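Local coordinates for protein histidine--tRNA ligase (Thermus thermophilus, PDB 1H4V) that joins L-histidine to tRNA(His) in an ATP-dependent reaction, working as a homodimeric class II aminoacyl-tRNA synthetase, at residues G108-A113 with Q126-A131; Q21-T26 with F305-E310; L37-P42 with V87-E92. All coordinates share one frame; numbering follows the deposited sequence.

All three contacts lie in the catalytic part of the chain and reach its large mixed sheet. Interaction 2 pairs the first long helix, 14-33, with residues near the end of the catalytic part, so the other two are nested inside the loop it closes; interaction 3 closes before interaction 1 opens. Interactions 1 and 2 have centres about 10 Å apart and touch through the neighbouring strands 123-132 and 302-308, where class II motifs 2 and 3 meet. Interaction 3 stands about 12 Å from interaction 1 and about 18 Å from interaction 2, centre to centre. Interaction 2 links the motif 1 helix to motif 3; interaction 3 links the motif 1 segment to helix 83-92.

Interaction 1 (G108-A113 with Q126-A131); sequences GPMFRA and QVNYEA
Over one face of the Q126 side-chain amide stands CG of M110, 3.7 Å from CD of Q126; the methyl CE, swung back by the bend at chi2 (-64°), approaches NE2 at a slant from the same side (3.6 Å). The two side chains cross at about a right angle, their CG atoms 3.5 Å apart. N128 OD1 takes NE2 of Q126 at 2.8 Å; the bond leaves the Q126 amide 25° out of its plane, away from the methionine, but arrives on a lone pair in the carbonyl plane of N128. The amide is thus tied at its nitrogen and covered on one face by CG of the methionine, and CE of M110 also comes within 3.6 Å of N128 OD1. The backbones of G108 and Q126 form an antiparallel hydrogen-bonded pair, Q126 N to G108 O at 3.1 Å and G108 N to Q126 O at 3.2 Å. The short strand segments run at 104° to each other, and A306 of the adjacent strand packs against Q126. Strands 102-111 and 123-132 make a beta hairpin, which with the F111-R112-A113-E114 sequence is the hallmark of motif 2 of class II synthetases.

Interaction 2 (Q21-T26 with F305-E310); sequences QRIVAT and FAFGVE. With SO4 (sulfate ion), chain B.
I23 reaches across from helix 14-33 with both of its branches, one to each of two partners. Its CG2 methyl comes to the edge of the F307 ring, near the ring plane, where CE1 is 4.0 Å away, so the aromatic face is not what meets the helix. The longer branch runs toward V309: CD1 lies 4.0 Å from CG1 of V309 and 3.7 Å from the backbone O of the same residue. With CG1 set beside the backbone N (chi1 -63°) and the chain extended beyond it, the isoleucine straddles the junction between strand and helix, crossing both partners at a slant. In F307, a chi1 of 67° turns the ring so that its CE1 edge is offered to CG2 of I23. V24, one residue on, adds a looser touch, its CG2 standing 4.4 Å from CG2 of V309. All the side-chain pairs are apolar, and the geometry is that of methyl groups fitted against a ring edge and a valine.

R22 turns to a different partner, a sulfate ion probably left from crystallisation. NE gives O2 of the sulfate a bond of 2.9 Å, a second one from NH2 to O1 is weak, and the sulfur lies in the plane of the guanidinium at its edge; R18 also binds this ion.

In the fold, I23 packs further on V312 and A313 of helix 309-318, and F307 on L147 of helix 137-153. The contact therefore lays helix 14-33 against the point where strand 302-308 passes through G308, the N-cap residue, into helix 309-318, the strand-helix unit of class II motif 3, while strand 123-132 runs alongside strand 302-308.

Interaction 3 (L37-P42 with V87-E92); sequences LELVTP and VRAYLE
R88, whose NH2 meets P42, has its NH1 held by two carboxylates: E92 OE1, one helical turn on, forms a salt bridge with it at 3.0 Å, and D11 of the second subunit pairs with the same nitrogen. E45 holds NE, so the guanidinium is fixed by three carboxylates, and its charge is probably well balanced despite burial. CG lies opposite the backbone N (chi1 -170°), and bends at chi2 and chi3 fold the chain back, which brings the end of the side chain nearer to residues 37-42 than its first bond suggests. There NH2 comes 3.7 Å from CD of P42 and 4.2 Å from CB of T41, both oblique to the guanidinium plane. The remaining contact is apolar: CD2 of L39 lies 4.4 Å from the methyl CB of A89, on the side of the helix facing residues 37-42. D11 of the second subunit also packs on T41, P42 and A89, and E92 accepts a bond from the backbone N of A5 of that subunit. The helix 14-33, the short strand 37-38 and P42 a few residues on are elements of class II motif 1, which typically builds the dimer interface, as the neighbouring subunit's contacts here indicate.

Interaction 1 (G108-A113 with Q126-A131)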
loop_
_atom_site.group_PDB
_atom_site.type_symbol
_atom_site.label_atom_id
_atom_site.label_comp_id
_atom_site.label_asym_id
_atom_site.label_seq_id
_atom_site.Cartn_x
_atom_site.Cartn_y
_atom_site.Cartn_z
ATOM N N GLY A 108 -5.667 -2.834 2.378
ATOM C CA GLY A 108 -4.670 -3.626 1.688
ATOM C C GLY A 108 -5.250 -4.713 0.815
ATOM O O GLY A 108 -6.456 -4.903 0.773
ATOM N N PRO A 109 -4.404 -5.445 0.092
ATOM C CA PRO A 109 -4.904 -6.514 -0.775
ATOM C C PRO A 109 -5.334 -7.779 -0.033
ATOM O O PRO A 109 -4.806 -8.090 1.035
ATOM C CB PRO A 109 -3.722 -6.766 -1.708
ATOM C CG PRO A 109 -2.563 -6.488 -0.844
ATOM C CD PRO A 109 -2.973 -5.201 -0.156
ATOM N N MET A 110 -6.312 -8.476 -0.607
ATOM C CA MET A 110 -6.817 -9.736 -0.083
ATOM C C MET A 110 -6.761 -10.687 -1.275
ATOM O O MET A 110 -6.747 -10.264 -2.434
ATOM C CB MET A 110 -8.262 -9.636 0.391
ATOM C CG MET A 110 -8.494 -8.661 1.512
ATOM S SD MET A 110 -7.658 -9.120 3.024
ATOM C CE MET A 110 -7.762 -7.556 4.003
ATOM N N PHE A 111 -6.744 -11.975 -0.982
ATOM C CA PHE A 111 -6.615 -12.988 -2.011
ATOM C C PHE A 111 -7.676 -14.056 -1.876
ATOM O O PHE A 111 -7.875 -14.637 -0.818
ATOM C CB PHE A 111 -5.198 -13.536 -1.927
ATOM C CG PHE A 111 -4.164 -12.463 -2.046
ATOM C CD1 PHE A 111 -3.780 -11.997 -3.303
ATOM C CD2 PHE A 111 -3.644 -11.850 -0.911
ATOM C CE1 PHE A 111 -2.884 -10.931 -3.431
ATOM C CE2 PHE A 111 -2.751 -10.784 -1.020
ATOM C CZ PHE A 111 -2.371 -10.320 -2.283
ATOM N N ARG A 112 -8.346 -14.288 -2.992
ATOM C CA ARG A 112 -9.461 -15.224 -3.122
ATOM C C ARG A 112 -9.085 -16.133 -4.297
ATOM O O ARG A 112 -8.744 -15.650 -5.367
ATOM C CB ARG A 112 -10.715 -14.411 -3.472
ATOM C CG ARG A 112 -12.058 -15.080 -3.258
ATOM C CD ARG A 112 -13.162 -14.006 -3.228
ATOM N NE ARG A 112 -13.371 -13.379 -4.538
ATOM C CZ ARG A 112 -13.909 -12.165 -4.705
ATOM N NH1 ARG A 112 -14.282 -11.437 -3.652
ATOM N NH2 ARG A 112 -14.111 -11.666 -5.917
ATOM N N ALA A 113 -9.142 -17.440 -4.108
ATOM C CA ALA A 113 -8.779 -18.349 -5.185
ATOM C C ALA A 113 -9.987 -18.896 -5.964
ATOM O O ALA A 113 -10.451 -20.000 -5.715
ATOM C CB ALA A 113 -7.956 -19.486 -4.630
ATOM N N GLN A 126 -9.432 -4.133 0.372
ATOM C CA GLN A 126 -10.507 -3.748 1.252
ATOM C C GLN A 126 -9.991 -2.960 2.417
ATOM O O GLN A 126 -8.795 -3.001 2.736
ATOM C CB GLN A 126 -11.319 -4.962 1.736
ATOM C CG GLN A 126 -10.583 -6.071 2.429
ATOM C CD GLN A 126 -11.554 -7.108 3.014
ATOM O OE1 GLN A 126 -12.488 -7.556 2.339
ATOM N NE2 GLN A 126 -11.333 -7.489 4.270
ATOM N N VAL A 127 -10.892 -2.194 3.015
ATOM C CA VAL A 127 -10.553 -1.402 4.179
ATOM C C VAL A 127 -11.181 -2.114 5.358
ATOM O O VAL A 127 -12.342 -2.505 5.296
ATOM C CB VAL A 127 -11.128 0.020 4.072
ATOM C CG1 VAL A 127 -11.017 0.726 5.422
ATOM C CG2 VAL A 127 -10.379 0.798 2.985
ATOM N N ASN A 128 -10.413 -2.309 6.420
ATOM C CA ASN A 128 -10.936 -2.977 7.605
ATOM C C ASN A 128 -10.874 -2.065 8.805
ATOM O O ASN A 128 -9.930 -1.294 8.958
ATOM C CB ASN A 128 -10.143 -4.248 7.940
ATOM C CG ASN A 128 -10.539 -5.435 7.084
ATOM O OD1 ASN A 128 -10.084 -5.583 5.951
ATOM N ND2 ASN A 128 -11.393 -6.288 7.625
ATOM N N TYR A 129 -11.888 -2.167 9.649
ATOM C CA TYR A 129 -11.960 -1.403 10.881
ATOM C C TYR A 129 -12.317 -2.413 11.970
ATOM O O TYR A 129 -13.247 -3.199 11.811
ATOM C CB TYR A 129 -13.056 -0.346 10.826
ATOM C CG TYR A 129 -13.335 0.243 12.192
ATOM C CD1 TYR A 129 -12.440 1.138 12.786
ATOM C CD2 TYR A 129 -14.470 -0.123 12.906
ATOM C CE1 TYR A 129 -12.672 1.654 14.058
ATOM C CE2 TYR A 129 -14.712 0.380 14.179
ATOM C CZ TYR A 129 -13.809 1.269 14.747
ATOM O OH TYR A 129 -14.052 1.769 16.003
ATOM N N GLU A 130 -11.593 -2.369 13.075
ATOM C CA GLU A 130 -11.827 -3.292 14.174
ATOM C C GLU A 130 -11.692 -2.603 15.544
ATOM O O GLU A 130 -10.724 -1.884 15.806
ATOM C CB GLU A 130 -10.816 -4.442 14.064
ATOM C CG GLU A 130 -11.394 -5.830 13.812
ATOM C CD GLU A 130 -12.327 -5.929 12.610
ATOM O OE1 GLU A 130 -13.487 -6.337 12.807
ATOM O OE2 GLU A 130 -11.913 -5.620 11.473
ATOM N N ALA A 131 -12.681 -2.822 16.402
ATOM C CA ALA A 131 -12.696 -2.284 17.764
ATOM C C ALA A 131 -12.671 -3.519 18.657
ATOM O O ALA A 131 -13.669 -4.220 18.779
ATOM C CB ALA A 131 -13.972 -1.492 18.002
#

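Interaction 2 (Q21-T26 with F305-E310)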
loop_
_atom_site.group_PDB
_atom_site.type_symbol
_atom_site.label_atom_id
_atom_site.label_comp_id
_atom_site.label_asym_id
_atom_site.label_seq_id
_atom_site.Cartn_x
_atom_site.Cartn_y
_atom_site.Cartn_z
ATOM N N GLN A 21 -6.956 5.407 -4.292
ATOM C CA GLN A 21 -6.254 6.208 -3.298
ATOM C C GLN A 21 -7.191 7.186 -2.600
ATOM O O GLN A 21 -7.006 7.481 -1.423
ATOM C CB GLN A 21 -5.083 6.953 -3.948
ATOM C CG GLN A 21 -4.087 5.992 -4.605
ATOM C CD GLN A 21 -2.942 6.684 -5.299
ATOM O OE1 GLN A 21 -3.144 7.641 -6.041
ATOM N NE2 GLN A 21 -1.725 6.188 -5.081
ATOM N N ARG A 22 -8.197 7.680 -3.316
ATOM C CA ARG A 22 -9.147 8.607 -2.728
ATOM C C ARG A 22 -9.988 7.866 -1.703
ATOM O O ARG A 22 -10.208 8.340 -0.586
ATOM C CB ARG A 22 -10.067 9.200 -3.798
ATOM C CG ARG A 22 -9.483 10.377 -4.539
ATOM C CD ARG A 22 -10.594 11.323 -4.945
ATOM N NE ARG A 22 -10.112 12.451 -5.732
ATOM C CZ ARG A 22 -10.877 13.475 -6.097
ATOM N NH1 ARG A 22 -12.152 13.502 -5.736
ATOM N NH2 ARG A 22 -10.372 14.459 -6.835
ATOM N N ILE A 23 -10.456 6.693 -2.108
ATOM C CA ILE A 23 -11.278 5.863 -1.254
ATOM C C ILE A 23 -10.558 5.542 0.045
ATOM O O ILE A 23 -11.129 5.707 1.131
ATOM C CB ILE A 23 -11.670 4.569 -1.988
ATOM C CG1 ILE A 23 -12.524 4.935 -3.212
ATOM C CG2 ILE A 23 -12.453 3.654 -1.068
ATOM C CD1 ILE A 23 -12.864 3.774 -4.107
ATOM N N VAL A 24 -9.307 5.099 -0.058
ATOM C CA VAL A 24 -8.538 4.773 1.134
ATOM C C VAL A 24 -8.238 6.031 1.952
ATOM O O VAL A 24 -8.327 5.997 3.182
ATOM C CB VAL A 24 -7.215 4.018 0.767
ATOM C CG1 VAL A 24 -6.291 3.954 1.963
ATOM C CG2 VAL A 24 -7.547 2.581 0.320
ATOM N N ALA A 25 -7.903 7.140 1.285
ATOM C CA ALA A 25 -7.613 8.394 1.988
ATOM C C ALA A 25 -8.840 8.849 2.777
ATOM O O ALA A 25 -8.718 9.401 3.865
ATOM C CB ALA A 25 -7.191 9.495 1.003
ATOM N N THR A 26 -10.022 8.621 2.219
ATOM C CA THR A 26 -11.245 8.997 2.905
ATOM C C THR A 26 -11.469 8.126 4.141
ATOM O O THR A 26 -11.820 8.630 5.204
ATOM C CB THR A 26 -12.445 8.881 1.977
ATOM O OG1 THR A 26 -12.323 9.863 0.943
ATOM C CG2 THR A 26 -13.740 9.100 2.744
ATOM N N PHE A 305 -15.886 -3.913 10.692
ATOM C CA PHE A 305 -16.408 -4.079 9.345
ATOM C C PHE A 305 -15.307 -4.058 8.301
ATOM O O PHE A 305 -14.151 -3.768 8.596
ATOM C CB PHE A 305 -17.410 -2.959 9.019
ATOM C CG PHE A 305 -16.786 -1.587 8.925
ATOM C CD1 PHE A 305 -16.902 -0.676 9.971
ATOM C CD2 PHE A 305 -16.095 -1.198 7.780
ATOM C CE1 PHE A 305 -16.339 0.608 9.876
ATOM C CE2 PHE A 305 -15.531 0.075 7.681
ATOM C CZ PHE A 305 -15.656 0.979 8.729
ATOM N N ALA A 306 -15.690 -4.351 7.069
ATOM C CA ALA A 306 -14.778 -4.324 5.938
ATOM C C ALA A 306 -15.610 -3.955 4.726
ATOM O O ALA A 306 -16.803 -4.239 4.689
ATOM C CB ALA A 306 -14.140 -5.700 5.721
ATOM N N PHE A 307 -14.999 -3.278 3.764
ATOM C CA PHE A 307 -15.673 -2.961 2.506
ATOM C C PHE A 307 -14.648 -3.074 1.376
ATOM O O PHE A 307 -13.458 -2.827 1.568
ATOM C CB PHE A 307 -16.376 -1.587 2.543
ATOM C CG PHE A 307 -15.457 -0.402 2.629
ATOM C CD1 PHE A 307 -14.646 -0.045 1.556
ATOM C CD2 PHE A 307 -15.472 0.410 3.759
ATOM C CE1 PHE A 307 -13.868 1.112 1.608
ATOM C CE2 PHE A 307 -14.698 1.570 3.826
ATOM C CZ PHE A 307 -13.897 1.926 2.751
ATOM N N GLY A 308 -15.107 -3.516 0.216
ATOM C CA GLY A 308 -14.215 -3.685 -0.917
ATOM C C GLY A 308 -14.003 -2.391 -1.669
ATOM O O GLY A 308 -14.958 -1.736 -2.092
ATOM N N VAL A 309 -12.747 -2.015 -1.825
ATOM C CA VAL A 309 -12.405 -0.799 -2.544
ATOM C C VAL A 309 -12.963 -0.837 -3.968
ATOM O O VAL A 309 -13.546 0.149 -4.431
ATOM C CB VAL A 309 -10.872 -0.605 -2.560
ATOM C CG1 VAL A 309 -10.496 0.618 -3.381
ATOM C CG2 VAL A 309 -10.368 -0.455 -1.109
ATOM N N GLU A 310 -12.809 -1.971 -4.654
ATOM C CA GLU A 310 -13.320 -2.096 -6.016
ATOM C C GLU A 310 -14.845 -2.005 -6.053
ATOM O O GLU A 310 -15.406 -1.436 -6.981
ATOM C CB GLU A 310 -12.874 -3.411 -6.671
ATOM C CG GLU A 310 -11.390 -3.506 -7.003
ATOM C CD GLU A 310 -10.533 -3.889 -5.801
ATOM O OE1 GLU A 310 -11.102 -4.171 -4.716
ATOM O OE2 GLU A 310 -9.288 -3.913 -5.949
HETATM S S SO4 B . -6.400 13.196 -6.998
HETATM O O1 SO4 B . -7.271 13.923 -7.943
HETATM O O2 SO4 B . -7.199 12.728 -5.852
HETATM O O3 SO4 B . -5.328 14.077 -6.507
HETATM O O4 SO4 B . -5.793 12.043 -7.691
#

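Interaction 3 (L37-P42 with V87-E92)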
loop_
_atom_site.group_PDB
_atom_site.type_symbol
_atom_site.label_atom_id
_atom_site.label_comp_id
_atom_site.label_asym_id
_atom_site.label_seq_id
_atom_site.Cartn_x
_atom_site.Cartn_y
_atom_site.Cartn_z
ATOM N N LEU A 37 -6.237 3.266 15.006
ATOM C CA LEU A 37 -4.794 3.285 14.757
ATOM C C LEU A 37 -4.526 2.470 13.483
ATOM O O LEU A 37 -5.087 1.387 13.316
ATOM C CB LEU A 37 -4.086 2.651 15.951
ATOM C CG LEU A 37 -2.567 2.510 15.995
ATOM C CD1 LEU A 37 -1.902 3.883 15.912
ATOM C CD2 LEU A 37 -2.190 1.815 17.305
ATOM N N GLU A 38 -3.688 2.972 12.583
ATOM C CA GLU A 38 -3.431 2.222 11.357
ATOM C C GLU A 38 -2.500 1.048 11.583
ATOM O O GLU A 38 -1.463 1.164 12.230
ATOM C CB GLU A 38 -2.849 3.102 10.238
ATOM C CG GLU A 38 -2.756 2.311 8.909
ATOM C CD GLU A 38 -2.309 3.133 7.709
ATOM O OE1 GLU A 38 -2.234 2.555 6.602
ATOM O OE2 GLU A 38 -2.034 4.345 7.856
ATOM N N LEU A 39 -2.876 -0.091 11.027
ATOM C CA LEU A 39 -2.082 -1.300 11.171
ATOM C C LEU A 39 -1.922 -2.000 9.816
ATOM O O LEU A 39 -2.886 -2.126 9.055
ATOM C CB LEU A 39 -2.779 -2.218 12.181
ATOM C CG LEU A 39 -2.334 -3.643 12.527
ATOM C CD1 LEU A 39 -2.516 -4.506 11.319
ATOM C CD2 LEU A 39 -0.891 -3.668 13.015
ATOM N N VAL A 40 -0.703 -2.423 9.498
ATOM C CA VAL A 40 -0.469 -3.145 8.249
ATOM C C VAL A 40 0.077 -4.538 8.591
ATOM O O VAL A 40 1.165 -4.658 9.154
ATOM C CB VAL A 40 0.563 -2.434 7.327
ATOM C CG1 VAL A 40 0.736 -3.252 6.048
ATOM C CG2 VAL A 40 0.104 -1.012 6.981
ATOM N N THR A 41 -0.679 -5.585 8.270
ATOM C CA THR A 41 -0.218 -6.940 8.548
ATOM C C THR A 41 0.461 -7.507 7.314
ATOM O O THR A 41 0.380 -6.925 6.229
ATOM C CB THR A 41 -1.378 -7.876 8.936
ATOM O OG1 THR A 41 -2.279 -8.019 7.830
ATOM C CG2 THR A 41 -2.126 -7.314 10.121
ATOM N N PRO A 42 1.148 -8.650 7.462
ATOM C CA PRO A 42 1.825 -9.250 6.309
ATOM C C PRO A 42 0.869 -9.782 5.245
ATOM O O PRO A 42 -0.302 -10.053 5.512
ATOM C CB PRO A 42 2.657 -10.364 6.943
ATOM C CG PRO A 42 2.987 -9.800 8.289
ATOM C CD PRO A 42 1.643 -9.248 8.714
ATOM N N VAL A 87 -6.713 -9.432 14.717
ATOM C CA VAL A 87 -6.849 -10.037 16.046
ATOM C C VAL A 87 -5.519 -10.701 16.409
ATOM O O VAL A 87 -5.064 -10.618 17.549
ATOM C CB VAL A 87 -7.949 -11.122 16.080
ATOM C CG1 VAL A 87 -7.884 -11.883 17.405
ATOM C CG2 VAL A 87 -9.318 -10.491 15.903
ATOM N N ARG A 88 -4.894 -11.347 15.424
ATOM C CA ARG A 88 -3.615 -12.014 15.624
ATOM C C ARG A 88 -2.552 -10.982 15.999
ATOM O O ARG A 88 -1.628 -11.277 16.756
ATOM C CB ARG A 88 -3.217 -12.769 14.349
ATOM C CG ARG A 88 -2.015 -13.717 14.477
ATOM C CD ARG A 88 -0.692 -12.959 14.414
ATOM N NE ARG A 88 -0.580 -12.189 13.179
ATOM C CZ ARG A 88 0.138 -11.080 13.052
ATOM N NH1 ARG A 88 0.817 -10.605 14.084
ATOM N NH2 ARG A 88 0.159 -10.434 11.900
ATOM N N ALA A 89 -2.690 -9.767 15.477
ATOM C CA ALA A 89 -1.739 -8.702 15.785
ATOM C C ALA A 89 -1.995 -8.136 17.187
ATOM O O ALA A 89 -1.053 -7.835 17.920
ATOM C CB ALA A 89 -1.834 -7.584 14.735
ATOM N N TYR A 90 -3.266 -7.994 17.547
ATOM C CA TYR A 90 -3.659 -7.475 18.856
ATOM C C TYR A 90 -3.054 -8.386 19.932
ATOM O O TYR A 90 -2.573 -7.925 20.971
ATOM C CB TYR A 90 -5.188 -7.479 18.957
ATOM C CG TYR A 90 -5.773 -7.116 20.305
ATOM C CD1 TYR A 90 -6.198 -5.812 20.575
ATOM C CD2 TYR A 90 -5.969 -8.088 21.287
ATOM C CE1 TYR A 90 -6.816 -5.486 21.793
ATOM C CE2 TYR A 90 -6.582 -7.777 22.507
ATOM C CZ TYR A 90 -7.007 -6.477 22.754
ATOM O OH TYR A 90 -7.640 -6.169 23.945
ATOM N N LEU A 91 -3.081 -9.683 19.652
ATOM C CA LEU A 91 -2.535 -10.694 20.544
ATOM C C LEU A 91 -1.012 -10.643 20.596
ATOM O O LEU A 91 -0.423 -10.575 21.676
ATOM C CB LEU A 91 -2.966 -12.089 20.071
ATOM C CG LEU A 91 -4.154 -12.795 20.733
ATOM C CD1 LEU A 91 -5.061 -11.815 21.460
ATOM C CD2 LEU A 91 -4.904 -13.565 19.670
ATOM N N GLU A 92 -0.379 -10.666 19.429
ATOM C CA GLU A 92 1.074 -10.673 19.368
ATOM C C GLU A 92 1.734 -9.490 20.070
ATOM O O GLU A 92 2.764 -9.652 20.728
ATOM C CB GLU A 92 1.545 -10.732 17.907
ATOM C CG GLU A 92 3.041 -10.978 17.750
ATOM C CD GLU A 92 3.468 -11.238 16.316
ATOM O OE1 GLU A 92 2.844 -12.089 15.646
ATOM O OE2 GLU A 92 4.438 -10.602 15.858
#